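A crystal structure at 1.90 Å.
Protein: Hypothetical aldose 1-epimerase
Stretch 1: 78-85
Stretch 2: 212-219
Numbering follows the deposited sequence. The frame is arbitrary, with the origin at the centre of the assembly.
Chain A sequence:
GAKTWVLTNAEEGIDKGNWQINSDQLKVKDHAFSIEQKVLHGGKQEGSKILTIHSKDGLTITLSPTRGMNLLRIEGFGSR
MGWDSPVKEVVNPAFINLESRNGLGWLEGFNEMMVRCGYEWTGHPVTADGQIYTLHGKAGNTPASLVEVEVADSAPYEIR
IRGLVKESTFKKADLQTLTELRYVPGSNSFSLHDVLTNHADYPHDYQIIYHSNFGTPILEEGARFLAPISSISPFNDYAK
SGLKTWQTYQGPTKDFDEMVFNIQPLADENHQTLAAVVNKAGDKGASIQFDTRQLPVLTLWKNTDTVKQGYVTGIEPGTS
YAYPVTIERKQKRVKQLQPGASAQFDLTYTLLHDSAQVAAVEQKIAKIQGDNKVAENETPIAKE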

# COMPACT_ATOMS: atom_id res chain seq x y z
N GLY A 78 -30.92 -18.64 -14.84
CA GLY A 78 -31.38 -17.47 -15.60
C GLY A 78 -31.33 -16.16 -14.84
O GLY A 78 -31.95 -15.19 -15.25
N SER A 79 -30.59 -16.10 -13.74
CA SER A 79 -30.55 -14.90 -12.91
C SER A 79 -29.17 -14.80 -12.27
O SER A 79 -28.22 -15.52 -12.63
CB SER A 79 -31.69 -14.96 -11.87
OG SER A 79 -31.80 -13.77 -11.08
N ARG A 80 -29.05 -13.88 -11.32
CA ARG A 80 -27.79 -13.70 -10.59
C ARG A 80 -28.01 -12.94 -9.33
O ARG A 80 -28.99 -12.21 -9.20
CB ARG A 80 -26.77 -12.91 -11.41
CG ARG A 80 -27.06 -11.45 -11.57
CD ARG A 80 -25.86 -10.61 -12.01
NE ARG A 80 -26.33 -9.21 -11.99
CZ ARG A 80 -25.61 -8.13 -12.29
NH1 ARG A 80 -24.32 -8.21 -12.61
NH2 ARG A 80 -26.19 -6.94 -12.24
N MSE A 81 -27.05 -13.10 -8.41
CA MSE A 81 -26.94 -12.26 -7.25
C MSE A 81 -25.68 -11.44 -7.51
O MSE A 81 -24.57 -11.98 -7.65
CB MSE A 81 -26.77 -13.06 -5.94
CG MSE A 81 -27.87 -14.09 -5.64
SE MSE A 81 -27.46 -14.87 -3.87
CE MSE A 81 -28.76 -16.24 -4.07
N GLY A 82 -25.85 -10.14 -7.61
CA GLY A 82 -24.71 -9.26 -7.84
C GLY A 82 -25.18 -7.99 -8.49
O GLY A 82 -26.41 -7.80 -8.75
N TRP A 83 -24.20 -7.15 -8.79
CA TRP A 83 -24.47 -5.83 -9.39
C TRP A 83 -23.27 -5.36 -10.17
O TRP A 83 -22.20 -5.95 -10.10
CB TRP A 83 -24.82 -4.82 -8.29
CG TRP A 83 -23.70 -4.53 -7.27
CD1 TRP A 83 -23.18 -5.38 -6.36
CD2 TRP A 83 -23.06 -3.26 -7.05
NE1 TRP A 83 -22.21 -4.74 -5.62
CE2 TRP A 83 -22.12 -3.43 -6.03
CE3 TRP A 83 -23.18 -1.99 -7.66
CZ2 TRP A 83 -21.28 -2.38 -5.57
CZ3 TRP A 83 -22.36 -0.95 -7.23
CH2 TRP A 83 -21.42 -1.15 -6.18
N ASP A 84 -23.47 -4.29 -10.94
CA ASP A 84 -22.45 -3.75 -11.82
C ASP A 84 -21.98 -2.42 -11.27
O ASP A 84 -22.67 -1.42 -11.36
CB ASP A 84 -23.03 -3.58 -13.22
CG ASP A 84 -23.63 -4.87 -13.73
OD1 ASP A 84 -22.91 -5.89 -13.71
OD2 ASP A 84 -24.82 -4.88 -14.08
N SER A 85 -20.84 -2.48 -10.62
CA SER A 85 -20.19 -1.31 -10.03
C SER A 85 -19.32 -0.62 -11.07
O SER A 85 -18.85 -1.28 -12.02
CB SER A 85 -19.34 -1.79 -8.88
OG SER A 85 -18.52 -0.80 -8.32
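Stretch 2, residues 212-219: SNFGTPIL

Stretch 2 arrives as an extended strand that begins earlier in the chain and includes S212, N213 and F214, then passes into a compact turn that ends at L219. It crosses stretch 1 obliquely, in neither a parallel nor an antiparallel register: the CA of S79 lies 6.4 Å from the CA of P217, the CA of G82 4.8 Å from the CA of F214, and the CA of W83 4.5 Å from the CA of G215. The two backbones therefore approach most closely around G82 and W83 and are farther apart at S79, which pairs with P217 in the register. Together the segments bury 475 Å², although any two residues that touch are at least 130 positions apart in sequence.

R80 has the largest share of this surface, 62 Å². Its CA-to-CB bond points sideways, but the side chain, with chi1 in p and the remaining torsions extended, brings the guanidinium to the carbonyl of T216. R80 NE donates to T216 O at 2.8 Å and R80 NH2 donates to the same atom at 3.0 Å, so the oxygen is gripped at the edge of the guanidinium, near its plane. The group is held from within its own stretch as well: R80 NH1 forms a salt bridge with D84 OD1 at 2.9 Å, and R80 NH2 donates to D84 OD2 at 3.1 Å. Along the aliphatic part of the side chain, R80 CG packs 3.8 Å from P217 CD.

P217 follows a cis peptide bond and has phi/psi of -85/1°. Its ring also reaches S79, with P217 CG 3.6 Å from S79 OG. I218, next in the turn, is in the m, t rotamer and extends its CD1 to 3.5 Å from R80 O. The turn is closed by the backbone of stretch 2 itself, L219 N donating to G215 O at 3.0 Å.

At the closest part of the approach, one direct backbone hydrogen bond ties the segments together, from G215 N to G82 O at 2.7 Å. Both partners are glycines. The phi/psi of G82, 155/-177°, would jam a CB against the preceding carbonyl, whereas a CB on G215 would point toward stretch 1 and lie only 3.1 Å from W83 CB and 3.2 Å from G82 O. The O of water 1 lies between the segments, accepting from G82 N at 3.2 Å; it is placed to donate to R80 O at 2.8 Å and to G215 O at 3.1 Å, with more acceptors in reach than it has protons.

W83 and N213 each have 50 Å² covered. The CA-to-CB bond of N213 points toward stretch 1, and N213 CB rests 3.7 Å from W83 CD1, an oblique approach to the indole. The carbonyl of N213 is buried without a polar partner; its O remains 3.6 Å from G82 N. Elsewhere in the contact, the selenium of selenomethionine M81 meets the edge of the F214 ring, with M81 SE 3.9 Å from F214 CE1.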

# COMPACT_ATOMS: atom_id res chain seq x y z
N SER A 212 -24.90 -7.62 1.73
CA SER A 212 -25.30 -8.48 0.60
C SER A 212 -26.04 -7.66 -0.44
O SER A 212 -27.06 -7.03 -0.13
CB SER A 212 -26.11 -9.66 1.15
OG SER A 212 -25.45 -10.27 2.29
N ASN A 213 -25.57 -7.70 -1.69
CA ASN A 213 -25.92 -6.70 -2.70
C ASN A 213 -26.51 -7.30 -3.96
O ASN A 213 -25.91 -8.19 -4.56
CB ASN A 213 -24.64 -5.88 -3.01
CG ASN A 213 -23.90 -5.48 -1.73
OD1 ASN A 213 -24.51 -4.90 -0.85
ND2 ASN A 213 -22.63 -5.82 -1.61
N PHE A 214 -27.68 -6.79 -4.37
CA PHE A 214 -28.46 -7.41 -5.46
C PHE A 214 -28.87 -6.31 -6.42
O PHE A 214 -29.40 -5.29 -6.00
CB PHE A 214 -29.73 -8.10 -4.90
CG PHE A 214 -29.44 -9.09 -3.81
CD1 PHE A 214 -29.08 -10.40 -4.10
CD2 PHE A 214 -29.46 -8.69 -2.48
CE1 PHE A 214 -28.79 -11.32 -3.06
CE2 PHE A 214 -29.14 -9.57 -1.47
CZ PHE A 214 -28.82 -10.91 -1.76
N GLY A 215 -28.56 -6.50 -7.70
CA GLY A 215 -28.94 -5.55 -8.75
C GLY A 215 -29.83 -6.27 -9.73
O GLY A 215 -30.55 -7.26 -9.36
N THR A 216 -29.81 -5.82 -10.98
CA THR A 216 -30.58 -6.48 -12.03
C THR A 216 -30.07 -7.93 -12.21
O THR A 216 -28.90 -8.20 -11.96
CB THR A 216 -30.51 -5.72 -13.39
OG1 THR A 216 -29.15 -5.67 -13.83
CG2 THR A 216 -31.03 -4.30 -13.24
N PRO A 217 -30.93 -8.87 -12.65
CA PRO A 217 -32.34 -8.78 -13.06
C PRO A 217 -33.36 -8.87 -11.96
O PRO A 217 -34.56 -8.87 -12.25
CB PRO A 217 -32.51 -10.00 -13.97
CG PRO A 217 -31.54 -11.02 -13.39
CD PRO A 217 -30.41 -10.26 -12.78
N ILE A 218 -32.94 -9.01 -10.70
CA ILE A 218 -33.89 -9.07 -9.57
C ILE A 218 -34.42 -7.69 -9.28
O ILE A 218 -35.63 -7.49 -9.21
CB ILE A 218 -33.27 -9.68 -8.32
CG1 ILE A 218 -32.77 -11.11 -8.61
CG2 ILE A 218 -34.30 -9.70 -7.21
CD1 ILE A 218 -32.00 -11.77 -7.46
N LEU A 219 -33.52 -6.73 -9.11
CA LEU A 219 -33.88 -5.35 -8.81
C LEU A 219 -34.36 -4.70 -10.10
O LEU A 219 -33.76 -4.90 -11.15
CB LEU A 219 -32.71 -4.56 -8.21
CG LEU A 219 -33.01 -3.18 -7.68
CD1 LEU A 219 -33.97 -3.24 -6.50
CD2 LEU A 219 -31.68 -2.50 -7.27
O HOH W 1 -28.92 -9.60 -8.11